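Local coordinates for uncharacterized protein Atu2773 (Agrobacterium tumefaciens, PDB 2QV5) that is of unknown function but belongs among the divergent polysaccharide deacetylases, so it possibly removes acetyl groups from a carbohydrate, at residues E18-P23 and D74-G79; G99-L104 and L116-A121; S228-S231 and G236-I239; S46-R51 and A219-I224. All blocks are in the same frame, centred on the assembly; numbering follows the deposited sequence.

Overall arrangement
From the N terminus, the chain first lays segment 18-23 along the surface, and contact 1 closes when the end of helix 68-78 reaches it, with strands 30-39 and 58-62 lying in the loop between. Contact 4 opens within that loop, on helix 43-52, and closes only at helix 221-233, so the two cross; they also touch, Ala75 packing on Ile50. Contact 2, a short local closure onto helix 109-120, falls wholly within the long span of contact 4. Contact 3 follows, joining helix 221-233 to the turn before strand 239-241. Together they tie the N-terminal segment, helices and loops around the curled parallel sheet.

Contact 1. Residues E18-P23 and D74-G79; sequences EQYARP and DARREG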
loop_
_atom_site.group_PDB
_atom_site.type_symbol
_atom_site.label_atom_id
_atom_site.label_comp_id
_atom_site.label_asym_id
_atom_site.label_seq_id
_atom_site.Cartn_x
_atom_site.Cartn_y
_atom_site.Cartn_z
ATOM N N GLU A 18 10.109 -9.674 -3.745
ATOM C CA GLU A 18 10.915 -9.872 -4.957
ATOM C C GLU A 18 10.108 -10.597 -6.043
ATOM O O GLU A 18 10.099 -10.188 -7.209
ATOM C CB GLU A 18 12.176 -10.688 -4.634
ATOM C CG GLU A 18 13.172 -9.986 -3.725
ATOM C CD GLU A 18 14.213 -10.932 -3.106
ATOM O OE1 GLU A 18 13.849 -12.059 -2.694
ATOM O OE2 GLU A 18 15.395 -10.525 -3.006
ATOM N N GLN A 19 9.429 -11.669 -5.647
ATOM C CA GLN A 19 8.708 -12.540 -6.576
ATOM C C GLN A 19 7.595 -11.811 -7.355
ATOM O O GLN A 19 7.411 -12.045 -8.548
ATOM C CB GLN A 19 8.138 -13.734 -5.799
ATOM C CG GLN A 19 7.819 -14.930 -6.660
ATOM C CD GLN A 19 7.278 -16.112 -5.873
ATOM O OE1 GLN A 19 7.486 -16.221 -4.660
ATOM N NE2 GLN A 19 6.576 -17.010 -6.569
ATOM N N TYR A 20 6.891 -10.906 -6.684
ATOM C CA TYR A 20 5.732 -10.224 -7.271
ATOM C C TYR A 20 5.978 -8.745 -7.538
ATOM O O TYR A 20 5.039 -7.983 -7.780
ATOM C CB TYR A 20 4.503 -10.415 -6.374
ATOM C CG TYR A 20 4.308 -11.867 -6.034
ATOM C CD1 TYR A 20 4.082 -12.809 -7.034
ATOM C CD2 TYR A 20 4.365 -12.305 -4.708
ATOM C CE1 TYR A 20 3.930 -14.157 -6.729
ATOM C CE2 TYR A 20 4.213 -13.643 -4.389
ATOM C CZ TYR A 20 3.987 -14.563 -5.400
ATOM O OH TYR A 20 3.822 -15.886 -5.078
ATOM N N ALA A 21 7.241 -8.342 -7.450
ATOM C CA ALA A 21 7.654 -6.990 -7.808
ATOM C C ALA A 21 7.409 -6.702 -9.291
ATOM O O ALA A 21 7.647 -7.551 -10.142
ATOM C CB ALA A 21 9.120 -6.808 -7.479
ATOM N N ARG A 22 6.922 -5.507 -9.604
ATOM C CA ARG A 22 6.925 -5.083 -11.004
ATOM C C ARG A 22 8.351 -4.660 -11.422
ATOM O O ARG A 22 8.957 -3.808 -10.768
ATOM C CB ARG A 22 5.908 -3.969 -11.262
ATOM C CG ARG A 22 6.005 -3.411 -12.681
ATOM C CD ARG A 22 5.011 -2.312 -12.925
ATOM N NE ARG A 22 5.222 -1.758 -14.253
ATOM C CZ ARG A 22 4.769 -2.298 -15.383
ATOM N NH1 ARG A 22 4.044 -3.418 -15.368
ATOM N NH2 ARG A 22 5.045 -1.706 -16.541
ATOM N N PRO A 23 8.887 -5.263 -12.503
ATOM C CA PRO A 23 10.211 -4.861 -13.006
ATOM C C PRO A 23 10.234 -3.412 -13.486
ATOM O O PRO A 23 9.219 -2.880 -13.916
ATOM C CB PRO A 23 10.466 -5.808 -14.188
ATOM C CG PRO A 23 9.452 -6.856 -14.104
ATOM C CD PRO A 23 8.289 -6.335 -13.319
ATOM N N ASP A 74 -7.299 -9.361 -12.780
ATOM C CA ASP A 74 -7.297 -8.238 -13.718
ATOM C C ASP A 74 -6.063 -7.356 -13.526
ATOM O O ASP A 74 -5.384 -7.015 -14.493
ATOM C CB ASP A 74 -8.562 -7.370 -13.563
ATOM C CG ASP A 74 -9.832 -8.054 -14.076
ATOM O OD1 ASP A 74 -9.814 -9.267 -14.389
ATOM O OD2 ASP A 74 -10.868 -7.360 -14.161
ATOM N N ALA A 75 -5.756 -7.017 -12.279
ATOM C CA ALA A 75 -4.597 -6.151 -11.993
ATOM C C ALA A 75 -3.273 -6.790 -12.409
ATOM O O ALA A 75 -2.464 -6.153 -13.092
ATOM C CB ALA A 75 -4.572 -5.769 -10.530
ATOM N N ARG A 76 -3.084 -8.062 -12.046
ATOM C CA ARG A 76 -1.855 -8.792 -12.363
ATOM C C ARG A 76 -1.720 -9.098 -13.854
ATOM O O ARG A 76 -0.611 -9.151 -14.377
ATOM C CB ARG A 76 -1.742 -10.074 -11.540
ATOM C CG ARG A 76 -1.571 -9.833 -10.039
ATOM C CD ARG A 76 -0.259 -9.127 -9.760
ATOM N NE ARG A 76 0.896 -9.984 -10.016
ATOM C CZ ARG A 76 2.152 -9.553 -10.032
ATOM N NH1 ARG A 76 2.423 -8.270 -9.820
ATOM N NH2 ARG A 76 3.139 -10.408 -10.266
ATOM N N ARG A 77 -2.852 -9.278 -14.533
ATOM C CA ARG A 77 -2.859 -9.453 -15.985
ATOM C C ARG A 77 -2.275 -8.227 -16.669
ATOM O O ARG A 77 -1.450 -8.358 -17.571
ATOM C CB ARG A 77 -4.269 -9.726 -16.514
ATOM C CG ARG A 77 -4.341 -9.741 -18.014
ATOM C CD ARG A 77 -5.624 -10.324 -18.589
ATOM N NE ARG A 77 -5.711 -9.913 -19.990
ATOM C CZ ARG A 77 -5.011 -10.458 -20.985
ATOM N NH1 ARG A 77 -5.140 -9.976 -22.208
ATOM N NH2 ARG A 77 -4.186 -11.483 -20.767
ATOM N N GLU A 78 -2.700 -7.048 -16.217
ATOM C CA GLU A 78 -2.186 -5.778 -16.728
ATOM C C GLU A 78 -0.735 -5.492 -16.293
ATOM O O GLU A 78 -0.060 -4.677 -16.910
ATOM C CB GLU A 78 -3.110 -4.604 -16.334
ATOM C CG GLU A 78 -4.575 -4.722 -16.794
ATOM C CD GLU A 78 -4.743 -4.936 -18.298
ATOM O OE1 GLU A 78 -4.000 -4.319 -19.095
ATOM O OE2 GLU A 78 -5.639 -5.720 -18.687
ATOM N N GLY A 79 -0.266 -6.151 -15.233
ATOM C CA GLY A 79 1.129 -6.005 -14.785
ATOM C C GLY A 79 1.346 -5.162 -13.530
ATOM O O GLY A 79 2.490 -4.891 -13.149
HETATM O O HOH W 1 5.235 -8.603 -11.037
#
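A Schellman motif ends helix 68-78, and its C-prime residue, Gly79, offers its carbonyl to Arg22 in the N-terminal segment that runs past the outside of the parallel β/α fold. The motif is set by His80 N bonding back to Ala75 O, and by a weak bond from Gly79 N to Arg76 O; with phi at 105°, Gly79 occupies a backbone region that suits glycine. Arg22 NH1 donates to Gly79 O over 3.1 Å with an angle of 152° at the hydrogen; the oxygen lies close to the guanidinium plane, whereas the donor stands above the carbonyl plane. A side chain extended from CG to NE, with CG anti to the backbone N (chi1 174°), spans the gap, and its CD also lies 3.6 Å from Gly79 O. Arginine suits this place because its long chain lets one nitrogen serve Gly79 while NH2 makes a weak, long ion pair with Glu56.

A second arginine comes from the helix. Arg76 folds back at chi2 and chi3, which brings its guanidinium beside the turn after helix 16-19. Its NH1 has its stronger partner in His80 O and gives Tyr20 O only a weak bond of 3.3 Å. One face of this guanidinium lies against Tyr20 CB, while NH2 sits 4.1 Å from Tyr20 CD1, near the ring plane, the two flat groups being almost perpendicular. Water 1 completes the junction, accepting from Arg76 NH2 at 2.9 Å and donating to Ala21 O at 2.8 Å.

Contact 2. Residues G99-L104 and L116-A121; sequences GPDTLL and LHRSMA
Leu116 meets Leu103 near the backbone of helix 109-120: Leu103 CD1 lies 4.0 Å from Leu116 N, and Leu103 CD2 approaches Leu116 CB at 4.5 Å. Leucine fits here because its two methyl branches fill this apolar layer, where Leu103 also touches Ile86 and Leu88 of strand 82-88. Two residues further along the helix, Arg118 makes a salt bridge to Asp101. Two of its nitrogens converge on one oxygen: NE is 2.9 Å from Asp101 OD1, at an angle of 147°, and NH2 gives OD1 a weaker bond of 3.2 Å. NE reaches OD1 on its syn side, somewhat out of the carboxylate plane, and the bend of Arg118 at chi3 (-73°) swings the guanidinium over to the acid. Asp101 stands at the third position of a type I β turn from Gly99 to Thr102, in the loop that links strand 82-88 to helix 109-120, a β-to-α connection of the parallel sheet. Ser119 then faces the same aspartate through two waters. Its OG donates to water 2, which donates to Asp101 O at 2.7 Å, and accepts from water 3, which also donates to Asp101 OD2 at 2.7 Å. A serine hydroxyl can donate to one water and accept from another, while Ser119 OG is 4.1 Å from Asp101 CB.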
loop_
_atom_site.group_PDB
_atom_site.type_symbol
_atom_site.label_atom_id
_atom_site.label_comp_id
_atom_site.label_asym_id
_atom_site.label_seq_id
_atom_site.Cartn_x
_atom_site.Cartn_y
_atom_site.Cartn_z
ATOM N N GLY A 99 -14.328 -2.950 10.172
ATOM C CA GLY A 99 -14.865 -4.306 10.051
ATOM C C GLY A 99 -14.441 -5.232 11.178
ATOM O O GLY A 99 -13.787 -4.794 12.127
ATOM N N PRO A 100 -14.817 -6.522 11.085
ATOM C CA PRO A 100 -14.517 -7.518 12.123
ATOM C C PRO A 100 -13.043 -7.951 12.211
ATOM O O PRO A 100 -12.595 -8.375 13.279
ATOM C CB PRO A 100 -15.400 -8.708 11.728
ATOM C CG PRO A 100 -15.577 -8.574 10.257
ATOM C CD PRO A 100 -15.587 -7.102 9.968
ATOM N N ASP A 101 -12.301 -7.843 11.111
ATOM C CA ASP A 101 -10.892 -8.244 11.095
ATOM C C ASP A 101 -9.921 -7.100 11.424
ATOM O O ASP A 101 -8.720 -7.208 11.169
ATOM C CB ASP A 101 -10.534 -8.903 9.755
ATOM C CG ASP A 101 -10.950 -10.369 9.688
ATOM O OD1 ASP A 101 -11.018 -11.027 10.751
ATOM O OD2 ASP A 101 -11.201 -10.872 8.570
ATOM N N THR A 102 -10.453 -6.016 11.995
ATOM C CA THR A 102 -9.663 -4.851 12.411
ATOM C C THR A 102 -8.762 -5.215 13.588
ATOM O O THR A 102 -9.230 -5.768 14.588
ATOM C CB THR A 102 -10.586 -3.657 12.784
ATOM O OG1 THR A 102 -11.553 -3.459 11.751
ATOM C CG2 THR A 102 -9.793 -2.376 12.958
ATOM N N LEU A 103 -7.465 -4.927 13.462
ATOM C CA LEU A 103 -6.522 -5.209 14.546
ATOM C C LEU A 103 -6.679 -4.132 15.621
ATOM O O LEU A 103 -6.796 -2.938 15.305
ATOM C CB LEU A 103 -5.079 -5.293 14.022
ATOM C CG LEU A 103 -4.609 -6.577 13.301
ATOM C CD1 LEU A 103 -5.410 -6.931 12.073
ATOM C CD2 LEU A 103 -3.149 -6.452 12.906
ATOM N N LEU A 104 -6.717 -4.564 16.882
ATOM C CA LEU A 104 -7.013 -3.679 18.007
ATOM C C LEU A 104 -5.845 -3.594 18.972
ATOM O O LEU A 104 -5.237 -4.614 19.318
ATOM C CB LEU A 104 -8.287 -4.138 18.739
ATOM C CG LEU A 104 -9.553 -4.310 17.887
ATOM C CD1 LEU A 104 -10.680 -4.950 18.682
ATOM C CD2 LEU A 104 -10.004 -2.978 17.283
ATOM N N LEU A 116 -4.969 -10.797 11.202
ATOM C CA LEU A 116 -4.018 -10.515 10.127
ATOM C C LEU A 116 -3.977 -11.641 9.105
ATOM O O LEU A 116 -4.069 -11.403 7.903
ATOM C CB LEU A 116 -2.621 -10.330 10.722
ATOM C CG LEU A 116 -1.455 -10.110 9.760
ATOM C CD1 LEU A 116 -1.693 -8.819 8.971
ATOM C CD2 LEU A 116 -0.112 -10.050 10.479
ATOM N N HIS A 117 -3.846 -12.868 9.600
ATOM C CA HIS A 117 -3.788 -14.064 8.758
ATOM C C HIS A 117 -5.054 -14.285 7.947
ATOM O O HIS A 117 -4.989 -14.758 6.810
ATOM C CB HIS A 117 -3.487 -15.292 9.618
ATOM C CG HIS A 117 -2.073 -15.365 10.097
ATOM N ND1 HIS A 117 -1.595 -16.425 10.837
ATOM C CD2 HIS A 117 -1.025 -14.520 9.930
ATOM C CE1 HIS A 117 -0.318 -16.227 11.114
ATOM N NE2 HIS A 117 0.050 -15.076 10.579
ATOM N N ARG A 118 -6.206 -13.945 8.519
ATOM C CA ARG A 118 -7.453 -14.020 7.779
ATOM C C ARG A 118 -7.459 -13.068 6.580
ATOM O O ARG A 118 -7.868 -13.457 5.494
ATOM C CB ARG A 118 -8.648 -13.753 8.695
ATOM C CG ARG A 118 -8.972 -14.931 9.601
ATOM C CD ARG A 118 -10.395 -14.856 10.126
ATOM N NE ARG A 118 -10.605 -13.820 11.146
ATOM C CZ ARG A 118 -10.232 -13.906 12.425
ATOM N NH1 ARG A 118 -9.594 -14.976 12.890
ATOM N NH2 ARG A 118 -10.501 -12.904 13.249
ATOM N N SER A 119 -6.987 -11.837 6.773
ATOM C CA SER A 119 -6.873 -10.875 5.666
ATOM C C SER A 119 -5.855 -11.315 4.609
ATOM O O SER A 119 -6.138 -11.237 3.408
ATOM C CB SER A 119 -6.497 -9.497 6.190
ATOM O OG SER A 119 -7.584 -8.897 6.872
ATOM N N MET A 120 -4.694 -11.789 5.075
ATOM C CA MET A 120 -3.568 -12.235 4.240
ATOM C C MET A 120 -3.956 -13.312 3.231
ATOM O O MET A 120 -3.409 -13.385 2.137
ATOM C CB MET A 120 -2.415 -12.750 5.122
ATOM C CG MET A 120 -1.481 -11.694 5.698
ATOM S SD MET A 120 -0.053 -12.419 6.571
ATOM C CE MET A 120 0.906 -10.937 6.857
ATOM N N ALA A 121 -4.916 -14.147 3.617
ATOM C CA ALA A 121 -5.315 -15.298 2.817
ATOM C C ALA A 121 -6.326 -14.957 1.723
ATOM O O ALA A 121 -6.647 -15.805 0.887
ATOM C CB ALA A 121 -5.872 -16.392 3.747
HETATM O O HOH W 2 -7.008 -8.045 9.237
HETATM O O HOH W 3 -10.038 -9.658 6.425
#

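Contact 3. Residues S228-S231 and G236-I239; sequences SKWS and GRGI
The turn from helix 221-233 into strand 239-241 meets the helix through Arg237, whose guanidinium reaches the indole of Trp230. Arg237 NH2 lies 3.3 Å from Trp230 NE1 and 3.6 Å from Trp230 CE2. Both nitrogens are donors, so this is a contact without a hydrogen bond, and the two flat groups are inclined at 57°. NH2 has other acceptors: Glu204 of helix 193-210, with which it forms a salt bridge, and water 4, to which it donates over 2.6 Å. That water donates in turn to Trp230 O at 2.7 Å, bridging the helix backbone to the turn, and sits over one face of the indole, offset toward its rim. With CG anti to the backbone N (chi1 -170°), the broad ring of Trp230 is brought round to the side of the turn; it also packs on Leu200 and on Ile34 of strand 30-39, as a large apolar residue at a helix-sheet junction can. Arg237 bends at chi3 to bring its guanidinium there. Gly238 takes a positive phi of 67°, readily adopted by glycine, as the chain turns toward Ile239. Such a helix-to-strand turn completes a β-α-β crossover, here from strand 212-218 through helix 221-233 to strand 239-241, both strands running parallel to strand 30-39.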
loop_
_atom_site.group_PDB
_atom_site.type_symbol
_atom_site.label_atom_id
_atom_site.label_comp_id
_atom_site.label_asym_id
_atom_site.label_seq_id
_atom_site.Cartn_x
_atom_site.Cartn_y
_atom_site.Cartn_z
ATOM N N SER A 228 -3.962 8.744 -13.497
ATOM C CA SER A 228 -3.749 8.142 -14.822
ATOM C C SER A 228 -3.025 9.090 -15.774
ATOM O O SER A 228 -2.022 8.716 -16.379
ATOM C CB SER A 228 -5.066 7.701 -15.463
ATOM O OG SER A 228 -5.695 6.704 -14.680
ATOM N N LYS A 229 -3.537 10.311 -15.886
ATOM C CA LYS A 229 -2.979 11.324 -16.782
ATOM C C LYS A 229 -1.538 11.724 -16.410
ATOM O O LYS A 229 -0.652 11.741 -17.274
ATOM C CB LYS A 229 -3.895 12.545 -16.786
ATOM C CG LYS A 229 -3.443 13.693 -17.679
ATOM C CD LYS A 229 -4.320 14.918 -17.439
ATOM C CE LYS A 229 -3.954 16.073 -18.357
ATOM N NZ LYS A 229 -2.482 16.294 -18.439
ATOM N N TRP A 230 -1.319 12.045 -15.129
ATOM C CA TRP A 230 -0.001 12.446 -14.628
ATOM C C TRP A 230 1.074 11.347 -14.811
ATOM O O TRP A 230 2.183 11.641 -15.277
ATOM C CB TRP A 230 -0.105 12.870 -13.156
ATOM C CG TRP A 230 1.141 13.534 -12.614
ATOM C CD1 TRP A 230 1.425 14.866 -12.611
ATOM C CD2 TRP A 230 2.264 12.881 -12.006
ATOM N NE1 TRP A 230 2.656 15.086 -12.040
ATOM C CE2 TRP A 230 3.193 13.882 -11.662
ATOM C CE3 TRP A 230 2.574 11.544 -11.718
ATOM C CZ2 TRP A 230 4.418 13.593 -11.041
ATOM C CZ3 TRP A 230 3.796 11.255 -11.109
ATOM C CH2 TRP A 230 4.700 12.279 -10.775
ATOM N N SER A 231 0.732 10.097 -14.466
ATOM C CA SER A 231 1.687 8.993 -14.565
ATOM C C SER A 231 2.062 8.678 -16.013
ATOM O O SER A 231 3.200 8.286 -16.283
ATOM C CB SER A 231 1.187 7.736 -13.836
ATOM O OG SER A 231 -0.135 7.408 -14.216
ATOM N N GLY A 236 8.184 12.224 -19.693
ATOM C CA GLY A 236 8.655 13.409 -20.410
ATOM C C GLY A 236 9.436 14.391 -19.554
ATOM O O GLY A 236 10.115 15.276 -20.083
ATOM N N ARG A 237 9.337 14.226 -18.232
ATOM C CA ARG A 237 10.089 15.033 -17.274
ATOM C C ARG A 237 11.133 14.229 -16.478
ATOM O O ARG A 237 11.475 14.589 -15.363
ATOM C CB ARG A 237 9.124 15.788 -16.349
ATOM C CG ARG A 237 8.253 16.794 -17.094
ATOM C CD ARG A 237 7.389 17.641 -16.160
ATOM N NE ARG A 237 6.747 16.851 -15.112
ATOM C CZ ARG A 237 5.642 16.129 -15.272
ATOM N NH1 ARG A 237 5.028 16.076 -16.448
ATOM N NH2 ARG A 237 5.145 15.451 -14.247
ATOM N N GLY A 238 11.656 13.158 -17.071
ATOM C CA GLY A 238 12.694 12.332 -16.423
ATOM C C GLY A 238 12.286 11.550 -15.179
ATOM O O GLY A 238 13.134 11.219 -14.344
ATOM N N ILE A 239 10.995 11.248 -15.052
ATOM C CA ILE A 239 10.478 10.493 -13.900
ATOM C C ILE A 239 10.039 9.107 -14.348
ATOM O O ILE A 239 9.209 8.987 -15.247
ATOM C CB ILE A 239 9.286 11.220 -13.233
ATOM C CG1 ILE A 239 9.752 12.530 -12.583
ATOM C CG2 ILE A 239 8.603 10.334 -12.180
ATOM C CD1 ILE A 239 8.678 13.569 -12.505
HETATM O O HOH W 4 3.105 14.201 -15.348
#

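Contact 4. Residues S46-R51 and A219-I224; sequences SQKAIR and AFDESI
Ile224 pushes its CD1 methyl onto the backbone of Ala49, 3.8 Å from both Ala49 N and Ala49 CA and 4.0 Å from Ala49 CB. The small alanine lets the helices come close, their CA atoms 6.1 Å apart at this pair. Ile224 CG1 lies beside the backbone N (chi1 -68°) and the chain runs on extended, carrying CD1 onto helix 43-52, while the other branch, CG2, lies 4.1 Å from Lys48 O. At the solvent-facing margin Lys48 crosses Asp221 at about a right angle, and its CD methylene lies 3.4 Å from Asp221 OD1. The lysine's methylenes, not its ammonium, lie against the carboxylate: Lys48 NZ stays 5.3 Å from Asp221 OD1, though the opposite charges probably attract over this distance. A bend at chi4 turns the ammonium aside, and its salt bridge is with Asp52, further along the same helix. Lysine suits the spot by offering a long apolar stem and a charged end. Further out, Phe220 at the N-cap position starts helix 221-233, Ala219 touches Val36 of strand 30-39, and Ile50 packs on Trp71 of helix 68-78. Adjacent helices packed in this way, each following one of the neighbouring parallel strands 30-39 and 212-218, belong to the outer helical layer of a β/α barrel-like fold, consistent with the polysaccharide deacetylase family.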
loop_
_atom_site.group_PDB
_atom_site.type_symbol
_atom_site.label_atom_id
_atom_site.label_comp_id
_atom_site.label_asym_id
_atom_site.label_seq_id
_atom_site.Cartn_x
_atom_site.Cartn_y
_atom_site.Cartn_z
ATOM N N SER A 46 -13.540 -0.029 -8.748
ATOM C CA SER A 46 -12.424 -0.954 -8.977
ATOM C C SER A 46 -12.248 -1.214 -10.461
ATOM O O SER A 46 -11.116 -1.273 -10.944
ATOM C CB SER A 46 -12.630 -2.273 -8.224
ATOM O OG SER A 46 -12.601 -2.033 -6.824
ATOM N N GLN A 47 -13.370 -1.359 -11.174
ATOM C CA GLN A 47 -13.359 -1.520 -12.634
ATOM C C GLN A 47 -12.707 -0.333 -13.327
ATOM O O GLN A 47 -11.887 -0.516 -14.226
ATOM C CB GLN A 47 -14.772 -1.720 -13.179
ATOM C CG GLN A 47 -14.808 -2.196 -14.633
ATOM C CD GLN A 47 -16.199 -2.577 -15.096
ATOM O OE1 GLN A 47 -17.202 -2.223 -14.468
ATOM N NE2 GLN A 47 -16.268 -3.299 -16.211
ATOM N N LYS A 48 -13.078 0.873 -12.899
ATOM C CA LYS A 48 -12.521 2.100 -13.464
ATOM C C LYS A 48 -11.020 2.183 -13.199
ATOM O O LYS A 48 -10.265 2.528 -14.106
ATOM C CB LYS A 48 -13.231 3.335 -12.905
ATOM C CG LYS A 48 -12.901 4.611 -13.648
ATOM C CD LYS A 48 -13.613 5.814 -13.051
ATOM C CE LYS A 48 -13.002 7.125 -13.562
ATOM N NZ LYS A 48 -12.863 7.164 -15.055
ATOM N N ALA A 49 -10.600 1.831 -11.976
ATOM C CA ALA A 49 -9.173 1.857 -11.578
ATOM C C ALA A 49 -8.312 0.978 -12.490
ATOM O O ALA A 49 -7.271 1.412 -12.956
ATOM C CB ALA A 49 -9.011 1.425 -10.115
ATOM N N ILE A 50 -8.764 -0.256 -12.729
ATOM C CA ILE A 50 -8.071 -1.221 -13.581
ATOM C C ILE A 50 -8.060 -0.770 -15.051
ATOM O O ILE A 50 -7.040 -0.882 -15.739
ATOM C CB ILE A 50 -8.757 -2.627 -13.493
ATOM C CG1 ILE A 50 -8.739 -3.172 -12.058
ATOM C CG2 ILE A 50 -8.137 -3.630 -14.473
ATOM C CD1 ILE A 50 -7.398 -3.591 -11.552
ATOM N N ARG A 51 -9.206 -0.274 -15.520
ATOM C CA ARG A 51 -9.365 0.247 -16.890
ATOM C C ARG A 51 -8.444 1.439 -17.207
ATOM O O ARG A 51 -7.890 1.526 -18.311
ATOM C CB ARG A 51 -10.828 0.655 -17.091
ATOM C CG ARG A 51 -11.252 1.019 -18.498
ATOM C CD ARG A 51 -12.704 1.482 -18.463
ATOM N NE ARG A 51 -13.089 2.225 -19.660
ATOM C CZ ARG A 51 -13.077 3.553 -19.766
ATOM N NH1 ARG A 51 -12.695 4.309 -18.741
ATOM N NH2 ARG A 51 -13.451 4.128 -20.904
ATOM N N ALA A 219 -9.246 4.975 -4.517
ATOM C CA ALA A 219 -9.849 4.827 -5.848
ATOM C C ALA A 219 -11.130 5.660 -6.048
ATOM O O ALA A 219 -12.173 5.133 -6.437
ATOM C CB ALA A 219 -10.100 3.343 -6.166
ATOM N N PHE A 220 -11.034 6.959 -5.776
ATOM C CA PHE A 220 -12.091 7.915 -6.103
ATOM C C PHE A 220 -11.954 8.226 -7.582
ATOM O O PHE A 220 -10.841 8.157 -8.120
ATOM C CB PHE A 220 -11.918 9.210 -5.301
ATOM C CG PHE A 220 -12.172 9.064 -3.826
ATOM C CD1 PHE A 220 -13.443 8.734 -3.348
ATOM C CD2 PHE A 220 -11.148 9.299 -2.907
ATOM C CE1 PHE A 220 -13.680 8.612 -1.979
ATOM C CE2 PHE A 220 -11.370 9.182 -1.546
ATOM C CZ PHE A 220 -12.639 8.839 -1.073
ATOM N N ASP A 221 -13.072 8.553 -8.239
ATOM C CA ASP A 221 -13.095 8.883 -9.674
ATOM C C ASP A 221 -12.123 10.000 -10.075
ATOM O O ASP A 221 -11.437 9.891 -11.092
ATOM C CB ASP A 221 -14.511 9.270 -10.119
ATOM C CG ASP A 221 -15.378 8.064 -10.454
ATOM O OD1 ASP A 221 -14.962 6.917 -10.177
ATOM O OD2 ASP A 221 -16.487 8.266 -10.994
ATOM N N GLU A 222 -12.065 11.066 -9.280
ATOM C CA GLU A 222 -11.133 12.182 -9.557
ATOM C C GLU A 222 -9.667 11.766 -9.388
ATOM O O GLU A 222 -8.797 12.192 -10.156
ATOM C CB GLU A 222 -11.438 13.402 -8.683
ATOM C CG GLU A 222 -12.799 14.052 -8.949
ATOM C CD GLU A 222 -12.800 15.002 -10.141
ATOM O OE1 GLU A 222 -11.711 15.361 -10.643
ATOM O OE2 GLU A 222 -13.904 15.399 -10.575
ATOM N N SER A 223 -9.395 10.924 -8.394
ATOM C CA SER A 223 -8.025 10.455 -8.160
ATOM C C SER A 223 -7.534 9.623 -9.335
ATOM O O SER A 223 -6.427 9.830 -9.810
ATOM C CB SER A 223 -7.938 9.627 -6.885
ATOM O OG SER A 223 -8.403 10.381 -5.792
ATOM N N ILE A 224 -8.362 8.675 -9.776
ATOM C CA ILE A 224 -8.029 7.793 -10.891
ATOM C C ILE A 224 -7.704 8.605 -12.147
ATOM O O ILE A 224 -6.647 8.408 -12.761
ATOM C CB ILE A 224 -9.168 6.772 -11.169
ATOM C CG1 ILE A 224 -9.277 5.764 -10.022
ATOM C CG2 ILE A 224 -8.932 6.039 -12.483
ATOM C CD1 ILE A 224 -10.606 5.040 -9.978
#